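Local coordinates for phosphothreonine lyase ospF (Shigella flexneri, PDB 3I0U), which is a type III secreted effector that, as a phosphothreonine lyase, probably removes the phosphate from phosphothreonine in host MAP kinases by beta-elimination, at residues D76-D80 / C142-S146; Y28-A33 / G100-D106; Y39-C43 / I114-N118. One frame throughout, in Å; residues are numbered along the deposited sequence.

Contact 1 of 3, residues D76-D80 / C142-S146; sequences DFVGD and CSQYS
Asp76 meets Ser143 first: the serine OG donates to Asp76 OD2 at 2.9 Å, reaching the oxygen on its anti side and 18° out of the carboxylate plane. With CG beside the backbone N (chi1 -50°), the aspartate swings its carboxylate over to the other loop.

Two residues on, Val78 has its CB directed toward the opposing loop, and its two methyls divide between two neighbours. CG2 lies against Ser143 CB at 3.8 Å, while CG1 sits 3.5 Å from Tyr145 OH, near the hydroxyl end of the ring. The valine thus sits along the chain between the residues that make the two polar bonds, touching Ser143 and Tyr145 alike.

The chain turns a corner at Gly79 and enters strand 80-84. Asp80 is buried there, and its OD2 accepts from Tyr145 OH at 2.8 Å through the anti lone pair, with carboxylate and ring planes 53° apart. The other oxygen, OD1, is gripped by Tyr189 OH and Asn191 ND2 of the neighbouring strand 187-191, so both carboxylate oxygens are held and its rotation should be well fixed. The tyrosine ring also meets Phe212 and rests on Val136.

What results is a strand-to-helix connection packed across the start of a neighbouring strand in an antiparallel sheet: after strand 132-137 the loop is held at Ser143 and Tyr145, then enters helix 147-166 through an N-cap, with Ser146 OG accepting from Leu149 N.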
loop_
_atom_site.group_PDB
_atom_site.type_symbol
_atom_site.label_atom_id
_atom_site.label_comp_id
_atom_site.label_asym_id
_atom_site.label_seq_id
_atom_site.Cartn_x
_atom_site.Cartn_y
_atom_site.Cartn_z
ATOM N N ASP A 76 -11.598 9.996 -5.872
ATOM C CA ASP A 76 -11.653 9.857 -4.392
ATOM C C ASP A 76 -10.974 8.609 -3.805
ATOM O O ASP A 76 -10.998 7.537 -4.421
ATOM C CB ASP A 76 -13.099 9.769 -3.916
ATOM C CG ASP A 76 -13.990 10.870 -4.477
ATOM O OD1 ASP A 76 -13.781 12.038 -4.072
ATOM O OD2 ASP A 76 -14.930 10.553 -5.278
ATOM N N PHE A 77 -10.407 8.764 -2.595
ATOM C CA PHE A 77 -10.181 7.664 -1.650
ATOM C C PHE A 77 -11.555 7.269 -1.132
ATOM O O PHE A 77 -12.220 8.080 -0.550
ATOM C CB PHE A 77 -9.288 8.103 -0.452
ATOM C CG PHE A 77 -9.244 7.085 0.681
ATOM C CD1 PHE A 77 -8.540 5.887 0.527
ATOM C CD2 PHE A 77 -9.926 7.310 1.884
ATOM C CE1 PHE A 77 -8.526 4.919 1.523
ATOM C CE2 PHE A 77 -9.899 6.359 2.920
ATOM C CZ PHE A 77 -9.216 5.163 2.732
ATOM N N VAL A 78 -11.965 6.027 -1.329
ATOM C CA VAL A 78 -13.351 5.631 -1.080
ATOM C C VAL A 78 -13.412 4.515 -0.010
ATOM O O VAL A 78 -14.390 3.786 0.093
ATOM C CB VAL A 78 -14.079 5.344 -2.461
ATOM C CG1 VAL A 78 -13.749 3.955 -3.051
ATOM C CG2 VAL A 78 -15.579 5.585 -2.367
ATOM N N GLY A 79 -12.347 4.410 0.796
ATOM C CA GLY A 79 -12.284 3.482 1.936
ATOM C C GLY A 79 -11.245 2.365 1.965
ATOM O O GLY A 79 -11.027 1.791 3.013
ATOM N N ASP A 80 -10.607 2.058 0.833
ATOM C CA ASP A 80 -9.821 0.830 0.659
ATOM C C ASP A 80 -8.350 1.049 0.902
ATOM O O ASP A 80 -7.745 1.922 0.290
ATOM C CB ASP A 80 -10.010 0.300 -0.766
ATOM C CG ASP A 80 -11.395 -0.214 -1.011
ATOM O OD1 ASP A 80 -11.827 -1.138 -0.290
ATOM O OD2 ASP A 80 -12.072 0.294 -1.930
ATOM N N CYS A 142 -17.876 7.484 -10.714
ATOM C CA CYS A 142 -18.652 6.814 -9.654
ATOM C C CYS A 142 -17.770 6.203 -8.603
ATOM O O CYS A 142 -18.070 5.122 -8.097
ATOM C CB CYS A 142 -19.613 5.744 -10.195
ATOM S SG CYS A 142 -20.642 6.263 -11.523
ATOM N N SER A 143 -16.672 6.894 -8.316
ATOM C CA SER A 143 -15.653 6.421 -7.403
ATOM C C SER A 143 -15.209 4.949 -7.633
ATOM O O SER A 143 -14.909 4.225 -6.679
ATOM C CB SER A 143 -16.123 6.661 -5.963
ATOM O OG SER A 143 -16.316 8.068 -5.735
ATOM N N GLN A 144 -15.160 4.517 -8.899
ATOM C CA GLN A 144 -14.902 3.113 -9.236
ATOM C C GLN A 144 -13.447 2.817 -9.567
ATOM O O GLN A 144 -12.620 3.718 -9.748
ATOM C CB GLN A 144 -15.809 2.645 -10.371
ATOM C CG GLN A 144 -17.268 2.615 -10.032
ATOM C CD GLN A 144 -17.990 1.576 -10.856
ATOM O OE1 GLN A 144 -18.552 1.866 -11.944
ATOM N NE2 GLN A 144 -17.950 0.332 -10.371
ATOM N N TYR A 145 -13.150 1.531 -9.650
ATOM C CA TYR A 145 -11.825 1.077 -9.980
ATOM C C TYR A 145 -11.776 0.457 -11.349
ATOM O O TYR A 145 -12.626 -0.353 -11.681
ATOM C CB TYR A 145 -11.416 0.046 -8.968
ATOM C CG TYR A 145 -11.314 0.595 -7.579
ATOM C CD1 TYR A 145 -10.400 1.601 -7.282
ATOM C CD2 TYR A 145 -12.108 0.088 -6.544
ATOM C CE1 TYR A 145 -10.275 2.093 -6.001
ATOM C CE2 TYR A 145 -11.981 0.568 -5.245
ATOM C CZ TYR A 145 -11.057 1.569 -4.990
ATOM O OH TYR A 145 -10.898 2.079 -3.726
ATOM N N SER A 146 -10.765 0.825 -12.133
ATOM C CA SER A 146 -10.555 0.191 -13.415
ATOM C C SER A 146 -9.877 -1.122 -13.186
ATOM O O SER A 146 -9.197 -1.299 -12.193
ATOM C CB SER A 146 -9.704 1.061 -14.318
ATOM O OG SER A 146 -8.380 1.039 -13.891
#

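Contact 2 of 3, residues Y28-A33 / G100-D106; sequences YYFKVA and GLLFSED
Loop residues 28-33 pack along the C-terminal end of helix 91-102 and the ST turn that follows it, in a partly buried contact held by three hydrogen bonds and a strip of apolar groups. At the helix end, Ala33 N donates to Gly100 O at 3.0 Å, and Ala33 CB rests on Phe103 CB at 4.0 Å. Gly100 brings its bare CA up to Val32 CG1.

Ser104 links the two segments through one hydroxyl. Its OG, swung anti to the backbone N (chi1 165°), donates to Lys31 O, a bond whose modelled length is doubtful, and accepts from Asp106 N at 3.1 Å to form the ST turn. Nearby, Lys31 CD and CE both come 3.4 Å from Glu105 OE2 as the two side chains cross, although NZ remains 4.7 Å from that oxygen.

Deeper in, Phe30 sets CB against Leu101 CD2 (4.0 Å) and turns its ring edge to the backbone of Asp106, with CD1 3.3 Å from Asp106 O. Phe156 of helix 147-166 meets the same ring edge-to-face. The carboxylate of Asp106 turns back to the loop: Lys31 N donates to its OD2 at 2.8 Å, on the anti side and 27° out of the carboxylate plane.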
loop_
_atom_site.group_PDB
_atom_site.type_symbol
_atom_site.label_atom_id
_atom_site.label_comp_id
_atom_site.label_asym_id
_atom_site.label_seq_id
_atom_site.Cartn_x
_atom_site.Cartn_y
_atom_site.Cartn_z
ATOM N N TYR A 28 2.661 -7.851 -14.320
ATOM C CA TYR A 28 3.093 -6.461 -14.377
ATOM C C TYR A 28 4.378 -6.209 -13.625
ATOM O O TYR A 28 4.584 -6.717 -12.517
ATOM C CB TYR A 28 1.994 -5.569 -13.799
ATOM C CG TYR A 28 2.078 -4.129 -14.229
ATOM C CD1 TYR A 28 1.434 -3.673 -15.384
ATOM C CD2 TYR A 28 2.800 -3.218 -13.476
ATOM C CE1 TYR A 28 1.534 -2.329 -15.767
ATOM C CE2 TYR A 28 2.906 -1.898 -13.840
ATOM C CZ TYR A 28 2.277 -1.451 -14.972
ATOM O OH TYR A 28 2.409 -0.110 -15.261
ATOM N N TYR A 29 5.227 -5.382 -14.209
ATOM C CA TYR A 29 6.531 -5.103 -13.603
ATOM C C TYR A 29 6.695 -3.648 -13.237
ATOM O O TYR A 29 6.284 -2.743 -13.974
ATOM C CB TYR A 29 7.635 -5.520 -14.534
ATOM C CG TYR A 29 7.625 -6.991 -14.765
ATOM C CD1 TYR A 29 8.292 -7.849 -13.894
ATOM C CD2 TYR A 29 6.937 -7.542 -15.853
ATOM C CE1 TYR A 29 8.312 -9.241 -14.124
ATOM C CE2 TYR A 29 6.931 -8.913 -16.077
ATOM C CZ TYR A 29 7.633 -9.762 -15.211
ATOM O OH TYR A 29 7.642 -11.121 -15.405
ATOM N N PHE A 30 7.308 -3.415 -12.101
ATOM C CA PHE A 30 7.458 -2.054 -11.597
ATOM C C PHE A 30 8.936 -1.653 -11.677
ATOM O O PHE A 30 9.778 -2.295 -11.073
ATOM C CB PHE A 30 6.902 -2.001 -10.185
ATOM C CG PHE A 30 5.454 -2.432 -10.102
ATOM C CD1 PHE A 30 4.434 -1.530 -10.372
ATOM C CD2 PHE A 30 5.108 -3.737 -9.781
ATOM C CE1 PHE A 30 3.107 -1.903 -10.300
ATOM C CE2 PHE A 30 3.794 -4.116 -9.720
ATOM C CZ PHE A 30 2.784 -3.172 -9.955
ATOM N N LYS A 31 9.238 -0.644 -12.490
ATOM C CA LYS A 31 10.570 -0.079 -12.575
ATOM C C LYS A 31 10.860 0.515 -11.198
ATOM O O LYS A 31 10.161 1.407 -10.706
ATOM C CB LYS A 31 10.615 0.964 -13.701
ATOM C CG LYS A 31 11.726 1.977 -13.629
ATOM C CD LYS A 31 11.447 3.208 -14.537
ATOM C CE LYS A 31 12.369 4.429 -14.152
ATOM N NZ LYS A 31 13.827 4.258 -14.601
ATOM N N VAL A 32 11.844 -0.065 -10.541
ATOM C CA VAL A 32 12.293 0.336 -9.205
ATOM C C VAL A 32 13.022 1.675 -9.230
ATOM O O VAL A 32 13.945 1.874 -10.028
ATOM C CB VAL A 32 13.203 -0.797 -8.625
ATOM C CG1 VAL A 32 14.234 -0.309 -7.668
ATOM C CG2 VAL A 32 12.351 -1.882 -7.996
ATOM N N ALA A 33 12.570 2.593 -8.367
ATOM C CA ALA A 33 13.207 3.887 -8.146
ATOM C C ALA A 33 14.588 3.670 -7.559
ATOM O O ALA A 33 14.747 2.851 -6.663
ATOM C CB ALA A 33 12.370 4.694 -7.201
ATOM N N GLY A 100 12.217 1.392 -3.022
ATOM C CA GLY A 100 12.267 1.373 -4.471
ATOM C C GLY A 100 10.916 1.131 -5.116
ATOM O O GLY A 100 10.662 1.674 -6.180
ATOM N N LEU A 101 10.052 0.364 -4.440
ATOM C CA LEU A 101 8.727 0.057 -4.924
ATOM C C LEU A 101 7.752 1.162 -4.571
ATOM O O LEU A 101 7.030 1.669 -5.447
ATOM C CB LEU A 101 8.233 -1.327 -4.454
ATOM C CG LEU A 101 8.937 -2.495 -5.168
ATOM C CD1 LEU A 101 9.029 -3.707 -4.273
ATOM C CD2 LEU A 101 8.334 -2.870 -6.536
ATOM N N LEU A 102 7.724 1.531 -3.294
ATOM C CA LEU A 102 6.922 2.661 -2.834
ATOM C C LEU A 102 7.197 3.995 -3.550
ATOM O O LEU A 102 6.300 4.805 -3.647
ATOM C CB LEU A 102 7.059 2.838 -1.341
ATOM C CG LEU A 102 6.662 1.650 -0.476
ATOM C CD1 LEU A 102 7.324 1.743 0.898
ATOM C CD2 LEU A 102 5.152 1.560 -0.365
ATOM N N PHE A 103 8.396 4.218 -4.081
ATOM C CA PHE A 103 8.657 5.461 -4.825
ATOM C C PHE A 103 8.689 5.253 -6.328
ATOM O O PHE A 103 9.121 6.128 -7.047
ATOM C CB PHE A 103 9.980 6.113 -4.390
ATOM C CG PHE A 103 9.930 6.817 -3.047
ATOM C CD1 PHE A 103 9.403 8.108 -2.928
ATOM C CD2 PHE A 103 10.438 6.200 -1.903
ATOM C CE1 PHE A 103 9.385 8.749 -1.696
ATOM C CE2 PHE A 103 10.415 6.854 -0.658
ATOM C CZ PHE A 103 9.888 8.112 -0.566
ATOM N N SER A 104 8.233 4.093 -6.804
ATOM C CA SER A 104 8.344 3.753 -8.222
ATOM C C SER A 104 7.331 4.539 -9.039
ATOM O O SER A 104 6.221 4.794 -8.572
ATOM C CB SER A 104 8.126 2.266 -8.441
ATOM O OG SER A 104 7.904 2.040 -9.838
ATOM N N GLU A 105 7.703 4.931 -10.247
ATOM C CA GLU A 105 6.768 5.715 -11.037
ATOM C C GLU A 105 5.600 4.856 -11.546
ATOM O O GLU A 105 4.549 5.393 -11.907
ATOM C CB GLU A 105 7.452 6.450 -12.168
ATOM C CG GLU A 105 8.340 5.592 -13.021
ATOM C CD GLU A 105 8.912 6.382 -14.182
ATOM O OE1 GLU A 105 8.884 7.634 -14.113
ATOM O OE2 GLU A 105 9.368 5.770 -15.170
ATOM N N ASP A 106 5.793 3.530 -11.481
ATOM C CA ASP A 106 4.798 2.533 -11.803
ATOM C C ASP A 106 3.891 2.068 -10.678
ATOM O O ASP A 106 2.904 1.350 -10.943
ATOM C CB ASP A 106 5.509 1.312 -12.281
ATOM C CG ASP A 106 6.252 1.552 -13.524
ATOM O OD1 ASP A 106 5.606 1.944 -14.537
ATOM O OD2 ASP A 106 7.480 1.307 -13.477
#

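Contact 3 of 3, residues Y39-C43 / I114-N118; sequences YSDIC and ITDMN
Tyr39 reaches from the first turn of helix 39-44 to the end of strand 111-115, a central strand of the antiparallel sheet, flanked by 63-68 and 132-137. Its CB is directed toward that segment, and with CG anti to the backbone N (chi1 -166°) the ring then turns to carry OH to the backbone there.

Along one side of the ring, CE1 lies 3.9 Å from Ile114 CD1; along the other, CE2 comes to 4.2 Å from Met117 CB. Cys43 SG, one helical turn on, lies over one face of the ring, offset toward its rim.

The hydroxyl at the tip is used twice, near the ring plane. OH donates to Thr115 O at 2.7 Å, lying in the carbonyl plane on a lone pair, and accepts from Met117 N at 2.8 Å in a fairly straight bond (159°). One phenol oxygen therefore bridges the backbone on both sides of Asp116, at the strand's end.

Beside it, Ile42 CD1 packs on Ile114 CG2 at 3.7 Å, the two side chains crossing at about a right angle, and Phe95 of helix 91-102 touches both. Asp116 is bonded at both oxygens: OD1 forms a salt bridge with Arg119 and accepts from Asn57, while OD2 accepts from Asn118 ND2 at 2.8 Å, nearly along the carboxylate C-O axis and close to the plane of the asparagine amide.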
loop_
_atom_site.group_PDB
_atom_site.type_symbol
_atom_site.label_atom_id
_atom_site.label_comp_id
_atom_site.label_asym_id
_atom_site.label_seq_id
_atom_site.Cartn_x
_atom_site.Cartn_y
_atom_site.Cartn_z
ATOM N N TYR A 39 15.443 5.707 5.421
ATOM C CA TYR A 39 14.589 5.936 6.602
ATOM C C TYR A 39 14.871 7.199 7.415
ATOM O O TYR A 39 13.932 7.964 7.685
ATOM C CB TYR A 39 14.594 4.768 7.566
ATOM C CG TYR A 39 13.474 4.866 8.578
ATOM C CD1 TYR A 39 12.131 4.810 8.158
ATOM C CD2 TYR A 39 13.743 5.011 9.939
ATOM C CE1 TYR A 39 11.101 4.867 9.039
ATOM C CE2 TYR A 39 12.699 5.087 10.859
ATOM C CZ TYR A 39 11.372 5.017 10.376
ATOM O OH TYR A 39 10.299 5.076 11.231
ATOM N N SER A 40 16.123 7.438 7.799
ATOM C CA SER A 40 16.381 8.647 8.568
ATOM C C SER A 40 16.131 9.923 7.752
ATOM O O SER A 40 15.702 10.923 8.322
ATOM C CB SER A 40 17.741 8.658 9.288
ATOM O OG SER A 40 18.801 8.838 8.390
ATOM N N ASP A 41 16.357 9.889 6.440
ATOM C CA ASP A 41 16.055 11.052 5.601
ATOM C C ASP A 41 14.577 11.433 5.640
ATOM O O ASP A 41 14.272 12.611 5.811
ATOM C CB ASP A 41 16.477 10.861 4.145
ATOM C CG ASP A 41 17.972 10.715 3.969
ATOM O OD1 ASP A 41 18.753 11.277 4.765
ATOM O OD2 ASP A 41 18.370 10.016 3.010
ATOM N N ILE A 42 13.667 10.456 5.505
ATOM C CA ILE A 42 12.228 10.740 5.590
ATOM C C ILE A 42 11.784 11.138 7.004
ATOM O O ILE A 42 10.767 11.824 7.160
ATOM C CB ILE A 42 11.327 9.618 5.020
ATOM C CG1 ILE A 42 11.440 8.314 5.817
ATOM C CG2 ILE A 42 11.664 9.327 3.566
ATOM C CD1 ILE A 42 10.308 7.387 5.574
ATOM N N CYS A 43 12.572 10.779 8.029
ATOM C CA CYS A 43 12.236 11.167 9.411
ATOM C C CYS A 43 12.420 12.658 9.715
ATOM O O CYS A 43 11.834 13.183 10.656
ATOM C CB CYS A 43 12.957 10.271 10.408
ATOM S SG CYS A 43 12.176 8.645 10.474
ATOM N N ILE A 114 4.190 6.022 6.834
ATOM C CA ILE A 114 4.953 5.091 7.642
ATOM C C ILE A 114 5.205 5.677 9.026
ATOM O O ILE A 114 5.514 6.872 9.163
ATOM C CB ILE A 114 6.259 4.640 6.938
ATOM C CG1 ILE A 114 6.985 3.569 7.778
ATOM C CG2 ILE A 114 7.159 5.843 6.631
ATOM C CD1 ILE A 114 8.208 2.976 7.153
ATOM N N THR A 115 5.008 4.850 10.047
ATOM C CA THR A 115 5.334 5.182 11.439
ATOM C C THR A 115 6.765 5.645 11.556
ATOM O O THR A 115 7.655 5.057 10.954
ATOM C CB THR A 115 5.115 3.949 12.316
ATOM O OG1 THR A 115 3.782 3.497 12.101
ATOM C CG2 THR A 115 5.231 4.249 13.745
ATOM N N ASP A 116 6.949 6.729 12.302
ATOM C CA ASP A 116 8.235 7.296 12.674
ATOM C C ASP A 116 8.652 6.633 13.992
ATOM O O ASP A 116 8.350 7.141 15.091
ATOM C CB ASP A 116 8.077 8.831 12.780
ATOM C CG ASP A 116 9.372 9.585 13.182
ATOM O OD1 ASP A 116 9.292 10.846 13.192
ATOM O OD2 ASP A 116 10.434 8.977 13.503
ATOM N N MET A 117 9.383 5.519 13.865
ATOM C CA MET A 117 9.964 4.742 14.985
ATOM C C MET A 117 10.578 5.493 16.164
ATOM O O MET A 117 10.791 4.875 17.197
ATOM C CB MET A 117 11.033 3.775 14.483
ATOM C CG MET A 117 10.547 2.579 13.715
ATOM S SD MET A 117 8.764 2.330 13.955
ATOM C CE MET A 117 8.688 1.205 15.348
ATOM N N ASN A 118 10.857 6.795 16.011
ATOM C CA ASN A 118 11.409 7.659 17.090
ATOM C C ASN A 118 10.333 8.374 17.882
ATOM O O ASN A 118 10.534 8.723 19.014
ATOM C CB ASN A 118 12.347 8.733 16.516
ATOM C CG ASN A 118 13.351 8.164 15.521
ATOM O OD1 ASN A 118 14.399 7.670 15.923
ATOM N ND2 ASN A 118 13.019 8.212 14.206
#

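From the N terminus the first halves come in the order 28-33, 39-43, 76-80, and the second halves follow as 100-106, 114-118, 142-146, so every pair of contacts crosses and none nests. Contact 2 closes first, bringing the end of helix 91-102 and the turn after it back to the early loop. Contact 3 closes next, tying short helix 39-44 to the end of strand 111-115; its nearest atoms lie about 5 Å from those of contact 2. Contact 1 closes last, on the opposite side of the chain's centre from contact 3, their centres about 29 Å apart, and joins the start of strand 80-84 to the approach to helix 147-166.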